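Xyloglucan-specific endo-beta-1,4-glucanase BoGH5A (Bacteroides ovatus, PDB 3ZMR) hydrolyses internal beta-1,4-glucosidic linkages in the xyloglucan backbone with retention of configuration, releasing xyloglucan oligosaccharides. Local coordinates at residues I38-E42 with S43-S47; S380-V383 with F384-N388. One frame throughout, in Å; residues are numbered along the deposited sequence.

Contact 1: residues I38-E42 with S43-S47; sequences ISTSE and SWCKS
A type I beta turn from Glu42 to Cys45 links strand 36-40 to strand 45-47, and Cys45 N closes it by donating to Glu42 O at 3.1 Å. The hydroxyl of Thr40 reaches in from the strand before the turn: OG1 lies 2.7 Å from Cys45 O and 3.0 Å from Glu42 O, and its single proton can serve either carbonyl. The two strand ends run nearly antiparallel, 172° between their directions, but belong to different sheets of the BACON domain, 36-40 pairing with 71-78 and 45-47 with 55-62, so the turn carries the chain from one sheet to the other. Between them Ile38 CG2 rests 3.5 Å from Ser47 OG, a hydroxyl that is hydrogen-bonded to His49 O. The Glu42 CB methylene sits over one face of the Trp44 indole, 3.8 Å from the centroid of the five-membered ring, a CH-pi contact; Arg71 adds a cation-pi contact to the same side chain. Trp44 CG stands between its backbone N and carbonyl carbon (chi1 55°), which turns the indole back toward Glu42. One water accepts from Ser43 N and donates to Glu42 OE1.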
loop_
_atom_site.group_PDB
_atom_site.type_symbol
_atom_site.label_atom_id
_atom_site.label_comp_id
_atom_site.label_asym_id
_atom_site.label_seq_id
_atom_site.Cartn_x
_atom_site.Cartn_y
_atom_site.Cartn_z
ATOM N N ILE A 38 -24.419 33.040 1.241
ATOM C CA ILE A 38 -22.976 32.780 1.176
ATOM C C ILE A 38 -22.553 32.105 -0.139
ATOM O O ILE A 38 -23.171 31.170 -0.593
ATOM C CB ILE A 38 -22.534 31.876 2.344
ATOM C CG1 ILE A 38 -22.789 32.591 3.673
ATOM C CG2 ILE A 38 -21.039 31.525 2.218
ATOM C CD1 ILE A 38 -22.440 31.746 4.894
ATOM N N SER A 39 -21.469 32.616 -0.716
ATOM C CA SER A 39 -20.770 31.981 -1.820
ATOM C C SER A 39 -19.269 31.987 -1.482
ATOM O O SER A 39 -18.825 32.664 -0.530
ATOM C CB SER A 39 -21.040 32.692 -3.151
ATOM O OG SER A 39 -20.471 33.979 -3.176
ATOM N N THR A 40 -18.516 31.195 -2.230
ATOM C CA THR A 40 -17.051 31.199 -2.162
ATOM C C THR A 40 -16.444 31.353 -3.569
ATOM O O THR A 40 -17.076 31.052 -4.591
ATOM C CB THR A 40 -16.449 29.919 -1.514
ATOM O OG1 THR A 40 -16.312 28.887 -2.496
ATOM C CG2 THR A 40 -17.292 29.420 -0.347
ATOM N N SER A 41 -15.186 31.784 -3.593
ATOM C CA SER A 41 -14.510 32.133 -4.842
ATOM C C SER A 41 -13.767 30.959 -5.498
ATOM O O SER A 41 -13.260 31.105 -6.607
ATOM C CB SER A 41 -13.535 33.288 -4.589
ATOM O OG SER A 41 -12.418 32.840 -3.841
ATOM N N GLU A 42 -13.680 29.820 -4.800
ATOM C CA GLU A 42 -12.906 28.662 -5.271
ATOM C C GLU A 42 -13.608 27.352 -4.900
ATOM O O GLU A 42 -14.143 27.224 -3.804
ATOM C CB GLU A 42 -11.484 28.653 -4.688
ATOM C CG GLU A 42 -10.651 29.894 -4.978
ATOM C CD GLU A 42 -10.240 30.032 -6.438
ATOM O OE1 GLU A 42 -10.384 29.072 -7.233
ATOM O OE2 GLU A 42 -9.738 31.111 -6.786
ATOM N N SER A 43 -13.566 26.393 -5.809
ATOM C CA SER A 43 -14.278 25.120 -5.661
ATOM C C SER A 43 -13.744 24.273 -4.515
ATOM O O SER A 43 -14.471 23.445 -3.986
ATOM C CB SER A 43 -14.241 24.319 -6.968
ATOM O OG SER A 43 -12.915 23.989 -7.338
ATOM N N TRP A 44 -12.492 24.505 -4.117
ATOM C CA TRP A 44 -11.875 23.719 -3.011
ATOM C C TRP A 44 -12.231 24.246 -1.609
ATOM O O TRP A 44 -11.896 23.641 -0.585
ATOM C CB TRP A 44 -10.339 23.651 -3.142
ATOM C CG TRP A 44 -9.636 25.007 -3.246
ATOM C CD1 TRP A 44 -9.256 25.641 -4.412
ATOM C CD2 TRP A 44 -9.263 25.905 -2.177
ATOM N NE1 TRP A 44 -8.661 26.837 -4.133
ATOM C CE2 TRP A 44 -8.661 27.042 -2.782
ATOM C CE3 TRP A 44 -9.359 25.857 -0.767
ATOM C CZ2 TRP A 44 -8.169 28.115 -2.043
ATOM C CZ3 TRP A 44 -8.862 26.943 -0.021
ATOM C CH2 TRP A 44 -8.252 28.049 -0.676
ATOM N N CYS A 45 -12.903 25.383 -1.576
ATOM C CA CYS A 45 -13.380 26.009 -0.364
ATOM C C CYS A 45 -14.912 26.018 -0.402
ATOM O O CYS A 45 -15.532 26.615 -1.285
ATOM C CB CYS A 45 -12.829 27.431 -0.255
ATOM S SG CYS A 45 -13.333 28.311 1.234
ATOM N N LYS A 46 -15.515 25.308 0.542
ATOM C CA LYS A 46 -16.969 25.158 0.582
ATOM C C LYS A 46 -17.567 25.699 1.875
ATOM O O LYS A 46 -17.004 25.567 2.949
ATOM C CB LYS A 46 -17.379 23.690 0.369
ATOM C CG LYS A 46 -17.188 23.176 -1.063
ATOM C CD LYS A 46 -18.024 23.947 -2.084
ATOM C CE LYS A 46 -17.790 23.450 -3.501
ATOM N NZ LYS A 46 -18.256 24.432 -4.520
ATOM N N SER A 47 -18.735 26.300 1.732
ATOM C CA SER A 47 -19.608 26.677 2.847
ATOM C C SER A 47 -20.690 25.618 3.020
ATOM O O SER A 47 -21.264 25.129 2.044
ATOM C CB SER A 47 -20.285 28.030 2.603
ATOM O OG SER A 47 -21.216 28.334 3.618
HETATM O O HOH W 1 -12.068 26.934 -8.352
#

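Contact 2: residues S380-V383 with F384-N388; sequences SLNV and FINNN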
loop_
_atom_site.group_PDB
_atom_site.type_symbol
_atom_site.label_atom_id
_atom_site.label_comp_id
_atom_site.label_asym_id
_atom_site.label_seq_id
_atom_site.Cartn_x
_atom_site.Cartn_y
_atom_site.Cartn_z
ATOM N N SER A 380 -9.419 -3.030 -14.028
ATOM C CA SER A 380 -10.063 -1.936 -13.286
ATOM C C SER A 380 -9.028 -0.989 -12.629
ATOM O O SER A 380 -9.316 0.154 -12.321
ATOM C CB SER A 380 -11.092 -2.466 -12.253
ATOM O OG SER A 380 -10.457 -3.007 -11.100
ATOM N N LEU A 381 -7.814 -1.480 -12.464
ATOM C CA LEU A 381 -6.683 -0.684 -11.952
ATOM C C LEU A 381 -6.120 0.328 -12.946
ATOM O O LEU A 381 -5.272 1.151 -12.589
ATOM C CB LEU A 381 -5.572 -1.604 -11.444
ATOM C CG LEU A 381 -5.971 -2.422 -10.193
ATOM C CD1 LEU A 381 -4.976 -3.570 -10.033
ATOM C CD2 LEU A 381 -5.983 -1.504 -8.983
ATOM N N ASN A 382 -6.645 0.297 -14.176
ATOM C CA ASN A 382 -6.287 1.300 -15.198
ATOM C C ASN A 382 -6.538 2.729 -14.748
ATOM O O ASN A 382 -5.865 3.640 -15.195
ATOM C CB ASN A 382 -6.903 0.982 -16.590
ATOM C CG ASN A 382 -8.420 1.148 -16.713
ATOM O OD1 ASN A 382 -9.151 1.436 -15.794
ATOM N ND2 ASN A 382 -8.899 0.942 -17.953
ATOM N N VAL A 383 -7.495 2.924 -13.841
ATOM C CA VAL A 383 -7.769 4.268 -13.308
ATOM C C VAL A 383 -6.517 4.853 -12.623
ATOM O O VAL A 383 -6.238 6.045 -12.733
ATOM C CB VAL A 383 -9.004 4.286 -12.384
ATOM C CG1 VAL A 383 -8.792 3.483 -11.116
ATOM C CG2 VAL A 383 -9.387 5.713 -12.042
ATOM N N PHE A 384 -5.755 4.003 -11.938
ATOM C CA PHE A 384 -4.492 4.427 -11.346
ATOM C C PHE A 384 -3.404 4.642 -12.381
ATOM O O PHE A 384 -2.756 5.698 -12.397
ATOM C CB PHE A 384 -4.052 3.428 -10.240
ATOM C CG PHE A 384 -5.051 3.361 -9.133
ATOM C CD1 PHE A 384 -5.197 4.417 -8.270
ATOM C CD2 PHE A 384 -5.891 2.275 -8.985
ATOM C CE1 PHE A 384 -6.178 4.424 -7.297
ATOM C CE2 PHE A 384 -6.871 2.274 -7.998
ATOM C CZ PHE A 384 -6.993 3.325 -7.140
ATOM N N ILE A 385 -3.251 3.676 -13.285
ATOM C CA ILE A 385 -2.189 3.737 -14.285
ATOM C C ILE A 385 -2.346 5.021 -15.121
ATOM O O ILE A 385 -1.382 5.737 -15.376
ATOM C CB ILE A 385 -2.173 2.474 -15.179
ATOM C CG1 ILE A 385 -1.948 1.208 -14.324
ATOM C CG2 ILE A 385 -1.147 2.592 -16.309
ATOM C CD1 ILE A 385 -0.641 1.216 -13.544
ATOM N N ASN A 386 -3.579 5.302 -15.522
ATOM C CA ASN A 386 -3.868 6.491 -16.352
ATOM C C ASN A 386 -3.748 7.810 -15.583
ATOM O O ASN A 386 -3.553 8.872 -16.185
ATOM C CB ASN A 386 -5.233 6.381 -17.000
ATOM C CG ASN A 386 -5.277 5.353 -18.118
ATOM O OD1 ASN A 386 -4.267 5.102 -18.784
ATOM N ND2 ASN A 386 -6.452 4.754 -18.329
ATOM N N ASN A 387 -3.794 7.731 -14.251
ATOM C CA ASN A 387 -3.469 8.833 -13.360
ATOM C C ASN A 387 -1.998 8.900 -12.975
ATOM O O ASN A 387 -1.628 9.639 -12.044
ATOM C CB ASN A 387 -4.388 8.823 -12.136
ATOM C CG ASN A 387 -5.730 9.503 -12.388
ATOM O OD1 ASN A 387 -5.806 10.483 -13.113
ATOM N ND2 ASN A 387 -6.771 9.033 -11.716
ATOM N N ASN A 388 -1.150 8.143 -13.695
ATOM C CA ASN A 388 0.300 8.145 -13.460
ATOM C C ASN A 388 0.691 7.599 -12.075
ATOM O O ASN A 388 1.744 7.945 -11.548
ATOM C CB ASN A 388 0.904 9.550 -13.692
ATOM C CG ASN A 388 2.381 9.536 -14.005
ATOM O OD1 ASN A 388 2.929 8.598 -14.590
ATOM N ND2 ASN A 388 3.052 10.618 -13.612
#
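Phe384, in the short helix 382-386, lies against Val383 of the same helix and Leu381 just before it; the helix comes just before strand 391-396 of the GH5 (beta/alpha)8 barrel. Val383 and Phe384 extend side by side in the same direction, and Val383 CG1 sits over one face of the phenyl ring, 4.1 Å from its centroid and displaced toward the rim, in a CH-pi contact. Leu381 meets the ring obliquely instead, its CD2 methyl 3.8 Å from Phe384 CD2. Phe384 CG lies anti to the carbonyl carbon (chi1 -61°), which carries the ring back toward these two residues. The buried ring also touches Ala316 of helix 313-319 and Val391 of the barrel strand, so it joins the short helix to its neighbours. A serine in place of Phe384 would probably leave the Val383 and Leu381 methyls without their aromatic partner and open a gap against Ala316 and Val391. Leu381 O accepts from Phe384 N at 3.0 Å and weakly from Ile385 N, while Asn386 N donates to Asn382 O at 2.8 Å. A Schellman motif ends the helix, with Asn388 at positive phi as its C-prime residue; Asn388 N bonds to Ile385 O at 2.9 Å.

Contact 1 comes first along the chain, in the N-terminal BACON domain, and contact 2 follows far downstream in the catalytic barrel; their centres are about 30 Å apart, their nearest atoms about 16 Å, and they do not touch. They share no sheet or helix. Residues 38-47 bridge the two beta sheets of the small domain, whereas 380-388 hold the short helix 382-386 with the residues at both its ends, packed against the barrel strand 391-396. Both lie away from the substrate-binding and catalytic residues. The separation matches the two-module build of the enzyme, in which the BACON domain binds no carbohydrate and may hold the catalytic module away from the cell surface.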